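Local coordinates for yeast glycogen phosphorylase (Saccharomyces cerevisiae, PDB 1YGP), which is a carbohydrate phosphorylase of the GT-B clan, a two-chain assembly that holds pyridoxal-5'-phosphate in a pocket of its own, at residues Leu102-Leu107 and Tyr333-Ala338; Trp185-Arg190 and Leu344-Lys349; Arg278-Arg283 and Leu340-Arg345. All coordinates share one frame; numbering follows the deposited sequence.

Contact 1. Residues Leu102-Leu107 and Tyr333-Ala338. With PLP (pyridoxal-5'-phosphate), chain E.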
loop_
_atom_site.group_PDB
_atom_site.type_symbol
_atom_site.label_atom_id
_atom_site.label_comp_id
_atom_site.label_asym_id
_atom_site.label_seq_id
_atom_site.Cartn_x
_atom_site.Cartn_y
_atom_site.Cartn_z
ATOM N N LEU A 102 -23.031 11.563 -6.080
ATOM C CA LEU A 102 -22.224 10.572 -6.758
ATOM C C LEU A 102 -21.445 11.232 -7.873
ATOM O O LEU A 102 -22.011 11.909 -8.737
ATOM C CB LEU A 102 -23.134 9.475 -7.288
ATOM C CG LEU A 102 -23.415 8.281 -6.363
ATOM C CD1 LEU A 102 -23.740 8.718 -4.939
ATOM C CD2 LEU A 102 -24.571 7.522 -6.940
ATOM N N SER A 103 -20.131 11.116 -7.856
ATOM C CA SER A 103 -19.327 11.709 -8.895
ATOM C C SER A 103 -18.205 10.733 -9.215
ATOM O O SER A 103 -17.621 10.063 -8.348
ATOM C CB SER A 103 -18.736 13.004 -8.426
ATOM O OG SER A 103 -18.036 13.608 -9.503
ATOM N N LEU A 104 -17.914 10.639 -10.510
ATOM C CA LEU A 104 -16.851 9.758 -10.979
ATOM C C LEU A 104 -15.475 10.341 -10.713
ATOM O O LEU A 104 -14.485 9.625 -10.803
ATOM C CB LEU A 104 -16.972 9.501 -12.480
ATOM C CG LEU A 104 -16.255 8.305 -13.038
ATOM C CD1 LEU A 104 -16.660 7.049 -12.298
ATOM C CD2 LEU A 104 -16.610 8.182 -14.501
ATOM N N GLU A 105 -15.373 11.630 -10.425
ATOM C CA GLU A 105 -14.081 12.193 -10.145
ATOM C C GLU A 105 -14.263 13.323 -9.158
ATOM O O GLU A 105 -15.268 14.035 -9.214
ATOM C CB GLU A 105 -13.458 12.676 -11.438
ATOM C CG GLU A 105 -14.313 13.553 -12.328
ATOM C CD GLU A 105 -13.524 14.106 -13.492
ATOM O OE1 GLU A 105 -12.684 14.967 -13.272
ATOM O OE2 GLU A 105 -13.746 13.690 -14.619
ATOM N N PHE A 106 -13.349 13.425 -8.207
ATOM C CA PHE A 106 -13.362 14.439 -7.186
ATOM C C PHE A 106 -11.930 14.965 -7.286
ATOM O O PHE A 106 -10.947 14.261 -7.012
ATOM C CB PHE A 106 -13.653 13.815 -5.797
ATOM C CG PHE A 106 -15.104 13.391 -5.525
ATOM C CD1 PHE A 106 -16.020 14.304 -4.974
ATOM C CD2 PHE A 106 -15.550 12.096 -5.816
ATOM C CE1 PHE A 106 -17.349 13.929 -4.716
ATOM C CE2 PHE A 106 -16.881 11.720 -5.559
ATOM C CZ PHE A 106 -17.778 12.639 -5.007
ATOM N N LEU A 107 -11.751 16.196 -7.776
ATOM C CA LEU A 107 -10.415 16.746 -7.934
ATOM C C LEU A 107 -10.105 17.410 -6.610
ATOM O O LEU A 107 -10.240 18.622 -6.424
ATOM C CB LEU A 107 -10.346 17.805 -9.028
ATOM C CG LEU A 107 -9.436 17.659 -10.238
ATOM C CD1 LEU A 107 -9.081 19.069 -10.697
ATOM C CD2 LEU A 107 -8.171 16.894 -9.921
ATOM N N TYR A 333 -20.518 0.351 -12.869
ATOM C CA TYR A 333 -21.425 -0.475 -12.105
ATOM C C TYR A 333 -20.862 -0.641 -10.696
ATOM O O TYR A 333 -21.574 -0.242 -9.775
ATOM C CB TYR A 333 -21.625 -1.865 -12.722
ATOM C CG TYR A 333 -22.657 -2.650 -11.923
ATOM C CD1 TYR A 333 -23.784 -2.007 -11.402
ATOM C CD2 TYR A 333 -22.439 -3.990 -11.630
ATOM C CE1 TYR A 333 -24.669 -2.693 -10.579
ATOM C CE2 TYR A 333 -23.324 -4.689 -10.810
ATOM C CZ TYR A 333 -24.428 -4.030 -10.284
ATOM O OH TYR A 333 -25.286 -4.672 -9.420
ATOM N N PHE A 334 -19.631 -1.143 -10.472
ATOM C CA PHE A 334 -18.995 -1.325 -9.158
ATOM C C PHE A 334 -19.216 -0.155 -8.176
ATOM O O PHE A 334 -19.685 -0.313 -7.046
ATOM C CB PHE A 334 -17.512 -1.565 -9.445
ATOM C CG PHE A 334 -16.595 -1.629 -8.235
ATOM C CD1 PHE A 334 -16.555 -2.774 -7.445
ATOM C CD2 PHE A 334 -15.833 -0.513 -7.886
ATOM C CE1 PHE A 334 -15.767 -2.801 -6.302
ATOM C CE2 PHE A 334 -15.044 -0.549 -6.735
ATOM C CZ PHE A 334 -15.013 -1.693 -5.939
ATOM N N TRP A 335 -18.966 1.066 -8.596
ATOM C CA TRP A 335 -19.157 2.219 -7.753
ATOM C C TRP A 335 -20.627 2.470 -7.525
ATOM O O TRP A 335 -20.961 2.747 -6.366
ATOM C CB TRP A 335 -18.465 3.380 -8.434
ATOM C CG TRP A 335 -18.905 4.808 -8.155
ATOM C CD1 TRP A 335 -18.787 5.455 -6.946
ATOM C CD2 TRP A 335 -19.387 5.603 -9.153
ATOM N NE1 TRP A 335 -19.185 6.684 -7.196
ATOM C CE2 TRP A 335 -19.550 6.817 -8.494
ATOM C CE3 TRP A 335 -19.690 5.450 -10.503
ATOM C CZ2 TRP A 335 -20.026 7.901 -9.225
ATOM C CZ3 TRP A 335 -20.165 6.546 -11.206
ATOM C CH2 TRP A 335 -20.331 7.765 -10.574
ATOM N N CYS A 336 -21.522 2.383 -8.526
ATOM C CA CYS A 336 -22.959 2.578 -8.287
ATOM C C CYS A 336 -23.589 1.559 -7.335
ATOM O O CYS A 336 -24.350 1.884 -6.424
ATOM C CB CYS A 336 -23.684 2.527 -9.601
ATOM S SG CYS A 336 -23.363 4.067 -10.479
ATOM N N ALA A 337 -23.171 0.317 -7.503
ATOM C CA ALA A 337 -23.598 -0.819 -6.730
ATOM C C ALA A 337 -23.254 -0.709 -5.245
ATOM O O ALA A 337 -24.144 -0.724 -4.381
ATOM C CB ALA A 337 -22.935 -2.055 -7.312
ATOM N N ALA A 338 -21.954 -0.590 -4.943
ATOM C CA ALA A 338 -21.447 -0.487 -3.588
ATOM C C ALA A 338 -21.999 0.744 -2.872
ATOM O O ALA A 338 -22.521 0.654 -1.757
ATOM C CB ALA A 338 -19.951 -0.403 -3.647
HETATM N N1 PLP E . -8.393 21.577 -13.475
HETATM C C2 PLP E . -7.881 22.262 -12.413
HETATM C C2A PLP E . -6.531 21.853 -11.881
HETATM C C3 PLP E . -8.604 23.291 -11.828
HETATM O O3 PLP E . -8.119 23.931 -10.716
HETATM C C4 PLP E . -9.846 23.642 -12.334
HETATM C C4A PLP E . -10.436 24.864 -12.000
HETATM C C5 PLP E . -10.355 22.924 -13.407
HETATM C C6 PLP E . -9.623 21.903 -13.966
HETATM C C5A PLP E . -11.693 23.333 -14.073
HETATM O O4P PLP E . -11.431 24.318 -15.084
HETATM P P PLP E . -12.068 24.283 -16.531
HETATM O O1P PLP E . -13.358 23.570 -16.406
HETATM O O2P PLP E . -12.398 25.840 -16.772
HETATM O O3P PLP E . -11.007 23.910 -17.502
#
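Ser103 OG is held by two groups: it donates to Glu105 O at 2.8 Å, and it is hydrogen-bonded to Asn366 ND2 outside the contact. These bonds pin the turn by which the chain leaves strand 98-102, while the carbonyl side of Ser103 meets Trp335, the residue of helix 322-350 that carries nearly all of the packing. Leu104 supplies the clearest piece of it. With CG anti to the backbone N (chi1 -161°), its CD1 methyl is brought over the indole in a CH-pi contact, 4.0 Å from the centroid of the six-membered ring and 25° off the ring normal. Leu102 comes from another quarter: its carbonyl carbon lies at the ring edge, and its CB stands 4.0 Å from Trp335 CZ2. Between the two leucines, Ser103 O approaches Trp335 CZ2 to 3.4 Å, a van der Waals touch. Further along the loop, Leu107 lines the pyridoxal-5'-phosphate pocket, its CD1 3.8 Å from N1 of the ligand. No hydrogen bond joins the two segments. Trp335 NE1 bonds instead to Tyr187 O in strand 184-189, and Ser103 OG to Glu105 O and Asn366, so the fit rests on apolar and CH-pi packing of the loop against a buried indole.

Contact 2. Residues Trp185-Arg190 and Leu344-Lys349. With PO4 (phosphate ion), chain C.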
loop_
_atom_site.group_PDB
_atom_site.type_symbol
_atom_site.label_atom_id
_atom_site.label_comp_id
_atom_site.label_asym_id
_atom_site.label_seq_id
_atom_site.Cartn_x
_atom_site.Cartn_y
_atom_site.Cartn_z
ATOM N N TRP A 185 -22.736 13.270 1.812
ATOM C CA TRP A 185 -21.650 12.351 1.631
ATOM C C TRP A 185 -21.398 12.278 0.139
ATOM O O TRP A 185 -22.344 12.322 -0.668
ATOM C CB TRP A 185 -22.004 10.957 2.107
ATOM C CG TRP A 185 -21.652 10.658 3.551
ATOM C CD1 TRP A 185 -21.720 11.628 4.507
ATOM C CD2 TRP A 185 -21.251 9.443 4.050
ATOM N NE1 TRP A 185 -21.368 11.036 5.614
ATOM C CE2 TRP A 185 -21.080 9.743 5.396
ATOM C CE3 TRP A 185 -21.003 8.159 3.603
ATOM C CZ2 TRP A 185 -20.664 8.779 6.316
ATOM C CZ3 TRP A 185 -20.587 7.193 4.511
ATOM C CH2 TRP A 185 -20.417 7.496 5.857
ATOM N N GLY A 186 -20.129 12.161 -0.251
ATOM C CA GLY A 186 -19.785 11.968 -1.648
ATOM C C GLY A 186 -19.335 10.522 -1.835
ATOM O O GLY A 186 -18.668 9.994 -0.948
ATOM N N TYR A 187 -19.663 9.810 -2.898
ATOM C CA TYR A 187 -19.183 8.466 -3.091
ATOM C C TYR A 187 -18.404 8.475 -4.381
ATOM O O TYR A 187 -18.889 9.070 -5.354
ATOM C CB TYR A 187 -20.310 7.451 -3.251
ATOM C CG TYR A 187 -20.953 6.984 -1.962
ATOM C CD1 TYR A 187 -20.377 5.962 -1.216
ATOM C CD2 TYR A 187 -22.108 7.613 -1.513
ATOM C CE1 TYR A 187 -20.954 5.574 -0.005
ATOM C CE2 TYR A 187 -22.691 7.238 -0.310
ATOM C CZ TYR A 187 -22.111 6.221 0.435
ATOM O OH TYR A 187 -22.698 5.850 1.626
ATOM N N GLY A 188 -17.270 7.777 -4.464
ATOM C CA GLY A 188 -16.459 7.738 -5.673
ATOM C C GLY A 188 -15.519 6.541 -5.688
ATOM O O GLY A 188 -15.762 5.546 -4.987
ATOM N N LEU A 189 -14.420 6.593 -6.454
ATOM C CA LEU A 189 -13.491 5.472 -6.551
ATOM C C LEU A 189 -12.101 5.901 -6.103
ATOM O O LEU A 189 -11.731 7.065 -6.222
ATOM C CB LEU A 189 -13.444 4.987 -7.970
ATOM C CG LEU A 189 -14.709 4.360 -8.499
ATOM C CD1 LEU A 189 -14.793 4.456 -10.017
ATOM C CD2 LEU A 189 -14.736 2.941 -7.999
ATOM N N ARG A 190 -11.298 5.014 -5.550
ATOM C CA ARG A 190 -10.004 5.387 -5.048
ATOM C C ARG A 190 -9.051 4.907 -6.124
ATOM O O ARG A 190 -8.596 3.765 -6.107
ATOM C CB ARG A 190 -9.776 4.677 -3.736
ATOM C CG ARG A 190 -8.701 5.335 -2.923
ATOM C CD ARG A 190 -8.410 4.492 -1.698
ATOM N NE ARG A 190 -7.514 3.411 -2.046
ATOM C CZ ARG A 190 -6.315 3.279 -1.483
ATOM N NH1 ARG A 190 -5.848 4.117 -0.559
ATOM N NH2 ARG A 190 -5.551 2.278 -1.886
ATOM N N LEU A 344 -28.543 2.212 1.181
ATOM C CA LEU A 344 -29.713 1.555 1.731
ATOM C C LEU A 344 -29.440 0.915 3.105
ATOM O O LEU A 344 -30.358 0.801 3.937
ATOM C CB LEU A 344 -30.207 0.470 0.799
ATOM C CG LEU A 344 -30.258 0.730 -0.691
ATOM C CD1 LEU A 344 -31.063 -0.354 -1.349
ATOM C CD2 LEU A 344 -30.944 2.050 -0.978
ATOM N N ARG A 345 -28.199 0.492 3.405
ATOM C CA ARG A 345 -27.898 -0.137 4.688
ATOM C C ARG A 345 -28.153 0.848 5.821
ATOM O O ARG A 345 -28.864 0.581 6.793
ATOM C CB ARG A 345 -26.444 -0.580 4.762
ATOM C CG ARG A 345 -26.311 -1.362 6.057
ATOM C CD ARG A 345 -24.973 -1.457 6.763
ATOM N NE ARG A 345 -24.506 -0.140 7.101
ATOM C CZ ARG A 345 -23.570 0.412 6.335
ATOM N NH1 ARG A 345 -23.064 -0.248 5.270
ATOM N NH2 ARG A 345 -23.170 1.652 6.608
ATOM N N ARG A 346 -27.595 2.036 5.648
ATOM C CA ARG A 346 -27.752 3.116 6.595
ATOM C C ARG A 346 -29.242 3.402 6.775
ATOM O O ARG A 346 -29.691 3.536 7.915
ATOM C CB ARG A 346 -26.994 4.295 6.040
ATOM C CG ARG A 346 -26.874 5.452 6.993
ATOM C CD ARG A 346 -25.902 6.505 6.480
ATOM N NE ARG A 346 -24.583 5.920 6.322
ATOM C CZ ARG A 346 -23.984 5.901 5.131
ATOM N NH1 ARG A 346 -24.574 6.430 4.057
ATOM N NH2 ARG A 346 -22.810 5.278 5.004
ATOM N N PHE A 347 -30.046 3.373 5.687
ATOM C CA PHE A 347 -31.495 3.639 5.730
ATOM C C PHE A 347 -32.208 2.606 6.578
ATOM O O PHE A 347 -33.090 2.953 7.377
ATOM C CB PHE A 347 -32.157 3.607 4.331
ATOM C CG PHE A 347 -33.649 3.947 4.309
ATOM C CD1 PHE A 347 -34.089 5.256 4.568
ATOM C CD2 PHE A 347 -34.590 2.948 4.023
ATOM C CE1 PHE A 347 -35.455 5.560 4.538
ATOM C CE2 PHE A 347 -35.956 3.255 3.995
ATOM C CZ PHE A 347 -36.390 4.562 4.252
ATOM N N LYS A 348 -31.834 1.337 6.467
ATOM C CA LYS A 348 -32.543 0.354 7.255
ATOM C C LYS A 348 -32.198 0.472 8.723
ATOM O O LYS A 348 -33.016 0.020 9.517
ATOM C CB LYS A 348 -32.252 -1.015 6.756
ATOM C CG LYS A 348 -32.823 -1.132 5.348
ATOM C CD LYS A 348 -32.772 -2.583 4.973
ATOM C CE LYS A 348 -32.486 -2.706 3.519
ATOM N NZ LYS A 348 -32.409 -4.120 3.198
ATOM N N LYS A 349 -31.129 1.118 9.196
ATOM C CA LYS A 349 -31.006 1.335 10.636
ATOM C C LYS A 349 -32.139 2.242 11.093
ATOM O O LYS A 349 -32.495 2.223 12.262
ATOM C CB LYS A 349 -29.778 2.086 11.096
ATOM C CG LYS A 349 -28.399 1.510 10.981
ATOM C CD LYS A 349 -27.634 2.605 11.696
ATOM C CE LYS A 349 -26.151 2.389 11.577
ATOM N NZ LYS A 349 -25.451 3.234 12.523
HETATM P P PO4 C . -23.085 4.292 9.111
HETATM O O1 PO4 C . -23.687 5.634 9.214
HETATM O O2 PO4 C . -22.021 4.351 8.091
HETATM O O3 PO4 C . -22.498 3.883 10.421
HETATM O O4 PO4 C . -24.103 3.296 8.728
#
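Arg346, on helix 322-350, reaches Trp185 and Tyr187 of strand 184-189, and the contact is a small example of a helix packed on the large mixed sheet of a GT-B enzyme. The long side chain of Arg346 bridges a wide gap, since the nearest CA atoms, those of Trp185 and Arg346, are 12.1 Å apart. Three kinds of interaction meet on this one guanidinium. The first is cation-pi: CZ of Arg346 sits 4.1 Å from the centroid of the six-membered ring of Trp185, 26° off its normal, with the two planes inclined by 52° rather than stacked. The second is hydrogen bonding in the guanidinium plane. There Arg346 NH1 donates to Tyr187 OH at 3.1 Å (N-H...O 160°), the phenol ring being nearly coplanar with the group, and Tyr100 OH is a further partner of NH1. The third is ionic. Asp342 OD2 forms a salt bridge with Arg346 NH2, which probably offsets part of the positive charge, and is also hydrogen-bonded to Tyr187 OH. A phosphate ion, probably left from the crystallisation liquor, lies at the guanidinium edge, where Arg346 NE donates to its O1 at 3.0 Å; bonds from NE and NH2 to O2 are weak. The backbone N of Thr8 also binds the ion. Neighbouring Arg345 adds a nearly straight bond to it, NH2 to phosphate O4 at 2.8 Å.

Contact 3. Residues Arg278-Arg283 and Leu340-Arg345. With PO4 (phosphate ion), chain C.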
loop_
_atom_site.group_PDB
_atom_site.type_symbol
_atom_site.label_atom_id
_atom_site.label_comp_id
_atom_site.label_asym_id
_atom_site.label_seq_id
_atom_site.Cartn_x
_atom_site.Cartn_y
_atom_site.Cartn_z
ATOM N N ARG A 278 -16.564 8.920 0.720
ATOM C CA ARG A 278 -16.299 7.509 0.846
ATOM C C ARG A 278 -15.934 7.020 -0.539
ATOM O O ARG A 278 -16.701 7.151 -1.502
ATOM C CB ARG A 278 -17.528 6.780 1.377
ATOM C CG ARG A 278 -17.244 5.283 1.445
ATOM C CD ARG A 278 -18.217 4.544 2.322
ATOM N NE ARG A 278 -17.827 4.701 3.710
ATOM C CZ ARG A 278 -18.319 3.960 4.703
ATOM N NH1 ARG A 278 -19.234 3.021 4.475
ATOM N NH2 ARG A 278 -17.841 4.125 5.933
ATOM N N LEU A 279 -14.732 6.475 -0.641
ATOM C CA LEU A 279 -14.206 6.043 -1.918
ATOM C C LEU A 279 -14.084 4.523 -1.832
ATOM O O LEU A 279 -13.904 3.995 -0.731
ATOM C CB LEU A 279 -12.859 6.727 -2.122
ATOM C CG LEU A 279 -12.795 8.224 -1.847
ATOM C CD1 LEU A 279 -11.441 8.536 -1.269
ATOM C CD2 LEU A 279 -13.079 9.018 -3.098
ATOM N N TRP A 280 -14.210 3.799 -2.936
ATOM C CA TRP A 280 -14.144 2.363 -2.928
ATOM C C TRP A 280 -12.891 1.905 -3.635
ATOM O O TRP A 280 -12.502 2.487 -4.649
ATOM C CB TRP A 280 -15.342 1.753 -3.663
ATOM C CG TRP A 280 -16.693 2.144 -3.081
ATOM C CD1 TRP A 280 -17.502 3.104 -3.653
ATOM C CD2 TRP A 280 -17.191 1.654 -1.908
ATOM N NE1 TRP A 280 -18.511 3.228 -2.827
ATOM C CE2 TRP A 280 -18.374 2.395 -1.776
ATOM C CE3 TRP A 280 -16.811 0.715 -0.947
ATOM C CZ2 TRP A 280 -19.179 2.194 -0.651
ATOM C CZ3 TRP A 280 -17.627 0.523 0.171
ATOM C CH2 TRP A 280 -18.801 1.260 0.321
ATOM N N GLN A 281 -12.268 0.841 -3.140
ATOM C CA GLN A 281 -11.131 0.167 -3.764
ATOM C C GLN A 281 -11.635 -1.215 -4.132
ATOM O O GLN A 281 -12.343 -1.789 -3.290
ATOM C CB GLN A 281 -10.018 0.031 -2.775
ATOM C CG GLN A 281 -8.914 -0.934 -3.162
ATOM C CD GLN A 281 -7.816 -0.864 -2.138
ATOM O OE1 GLN A 281 -6.845 -0.161 -2.370
ATOM N NE2 GLN A 281 -7.896 -1.503 -0.977
ATOM N N ALA A 282 -11.320 -1.776 -5.301
ATOM C CA ALA A 282 -11.815 -3.104 -5.629
ATOM C C ALA A 282 -10.855 -4.157 -5.150
ATOM O O ALA A 282 -9.650 -3.969 -5.331
ATOM C CB ALA A 282 -11.947 -3.334 -7.103
ATOM N N ARG A 283 -11.302 -5.243 -4.527
ATOM C CA ARG A 283 -10.425 -6.305 -4.051
ATOM C C ARG A 283 -10.974 -7.636 -4.555
ATOM O O ARG A 283 -12.164 -7.695 -4.872
ATOM C CB ARG A 283 -10.364 -6.297 -2.543
ATOM C CG ARG A 283 -9.512 -5.120 -2.051
ATOM C CD ARG A 283 -9.286 -5.271 -0.554
ATOM N NE ARG A 283 -8.772 -4.072 0.091
ATOM C CZ ARG A 283 -8.845 -3.888 1.424
ATOM N NH1 ARG A 283 -9.387 -4.805 2.234
ATOM N NH2 ARG A 283 -8.430 -2.741 1.963
ATOM N N LEU A 340 -24.834 2.465 -3.598
ATOM C CA LEU A 340 -26.253 2.317 -3.304
ATOM C C LEU A 340 -26.441 1.373 -2.140
ATOM O O LEU A 340 -27.217 1.658 -1.233
ATOM C CB LEU A 340 -26.998 1.776 -4.494
ATOM C CG LEU A 340 -28.031 2.704 -5.061
ATOM C CD1 LEU A 340 -29.032 3.036 -3.994
ATOM C CD2 LEU A 340 -27.397 4.004 -5.493
ATOM N N HIS A 341 -25.666 0.292 -2.089
ATOM C CA HIS A 341 -25.732 -0.658 -0.997
ATOM C C HIS A 341 -25.512 0.011 0.346
ATOM O O HIS A 341 -26.214 -0.283 1.326
ATOM C CB HIS A 341 -24.683 -1.725 -1.183
ATOM C CG HIS A 341 -24.722 -2.820 -0.135
ATOM N ND1 HIS A 341 -24.577 -2.730 1.181
ATOM C CD2 HIS A 341 -24.903 -4.149 -0.434
ATOM C CE1 HIS A 341 -24.655 -3.936 1.690
ATOM N NE2 HIS A 341 -24.852 -4.776 0.710
ATOM N N ASP A 342 -24.484 0.855 0.411
ATOM C CA ASP A 342 -24.138 1.525 1.648
ATOM C C ASP A 342 -25.243 2.540 1.964
ATOM O O ASP A 342 -25.652 2.638 3.123
ATOM C CB ASP A 342 -22.748 2.150 1.446
ATOM C CG ASP A 342 -22.116 2.696 2.712
ATOM O OD1 ASP A 342 -22.308 2.165 3.792
ATOM O OD2 ASP A 342 -21.409 3.686 2.641
ATOM N N ILE A 343 -25.826 3.190 0.945
ATOM C CA ILE A 343 -26.917 4.143 1.115
ATOM C C ILE A 343 -28.180 3.427 1.591
ATOM O O ILE A 343 -28.876 3.990 2.421
ATOM C CB ILE A 343 -27.122 4.872 -0.243
ATOM C CG1 ILE A 343 -25.971 5.855 -0.408
ATOM C CG2 ILE A 343 -28.486 5.568 -0.336
ATOM C CD1 ILE A 343 -25.743 6.288 -1.868
ATOM N N LEU A 344 -28.543 2.212 1.181
ATOM C CA LEU A 344 -29.713 1.555 1.731
ATOM C C LEU A 344 -29.440 0.915 3.105
ATOM O O LEU A 344 -30.358 0.801 3.937
ATOM C CB LEU A 344 -30.207 0.470 0.799
ATOM C CG LEU A 344 -30.258 0.730 -0.691
ATOM C CD1 LEU A 344 -31.063 -0.354 -1.349
ATOM C CD2 LEU A 344 -30.944 2.050 -0.978
ATOM N N ARG A 345 -28.199 0.492 3.405
ATOM C CA ARG A 345 -27.898 -0.137 4.688
ATOM C C ARG A 345 -28.153 0.848 5.821
ATOM O O ARG A 345 -28.864 0.581 6.793
ATOM C CB ARG A 345 -26.444 -0.580 4.762
ATOM C CG ARG A 345 -26.311 -1.362 6.057
ATOM C CD ARG A 345 -24.973 -1.457 6.763
ATOM N NE ARG A 345 -24.506 -0.140 7.101
ATOM C CZ ARG A 345 -23.570 0.412 6.335
ATOM N NH1 ARG A 345 -23.064 -0.248 5.270
ATOM N NH2 ARG A 345 -23.170 1.652 6.608
HETATM P P PO4 C . -23.085 4.292 9.111
HETATM O O1 PO4 C . -23.687 5.634 9.214
HETATM O O2 PO4 C . -22.021 4.351 8.091
HETATM O O3 PO4 C . -22.498 3.883 10.421
HETATM O O4 PO4 C . -24.103 3.296 8.728
#
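Asp342 divides this contact into a close-fitting side, where it faces Arg278 and Trp280, and a looser one, where it meets Arg345 near solvent. On the buried side Arg278 NH1 forms a salt bridge with Asp342 OD2 at 2.9 Å. The guanidinium and carboxylate planes are almost parallel, 7° apart, yet OD2 lies oblique to the guanidinium, so the hydrogen-bond component is weak, with an N-H...O angle of 126°. The arginine is held from behind as well, its NE in a salt bridge with Asp263. Trp280 brings the edge of its indole up to the aspartate, CZ2 lying 4.1 Å from Asp342 CB, while CG of Arg278 covers part of one indole face. NE1 of Trp280 is hydrogen-bonded to Ser339 OG, just before the helical segment. On the other side the partly exposed Arg345 bends at chi3 (59°) and folds back along its own helix, so that NH1 and NH2 form a salt bridge with Asp342 OD1 (2.9 and 3.0 Å), its hydrogen bonds weak in angle; NH2 also donates to the phosphate ion, which lies at the edge of the guanidinium. OD1 thus takes Arg345, while OD2 is shared by Arg278, Arg346 and the hydroxyl of Tyr187; this should keep the aspartate ionised and would partly offset the positive charge of the three arginines. Strand 274-284 runs antiparallel to 255-267 and parallel to 184-189, and helix 322-350 lies on this part of the sheet, its Leu340 and Leu344 turned to helix 372-384.

Starting from the N terminus, the chain passes the loop after strand 98-102, then strand 184-189, then strand 274-284, before helix 322-350 meets the loop first, then strand 274-284, then strand 184-189. Contact 1 closes the longest loop, with 225 residues between its segments; contact 2 encloses 153 and contact 3 only 56. Contact 1 crosses both others, because its helical segment comes first on the helix although its loop segment is the earliest in the chain. Contacts 2 and 3 end on the same stretch, sharing Leu344 and Arg345, and their strands are neighbours in one sheet. Together the three fasten a single helix across that sheet, from the loop near pyridoxal-5'-phosphate to the end of the helix where a phosphate ion lies.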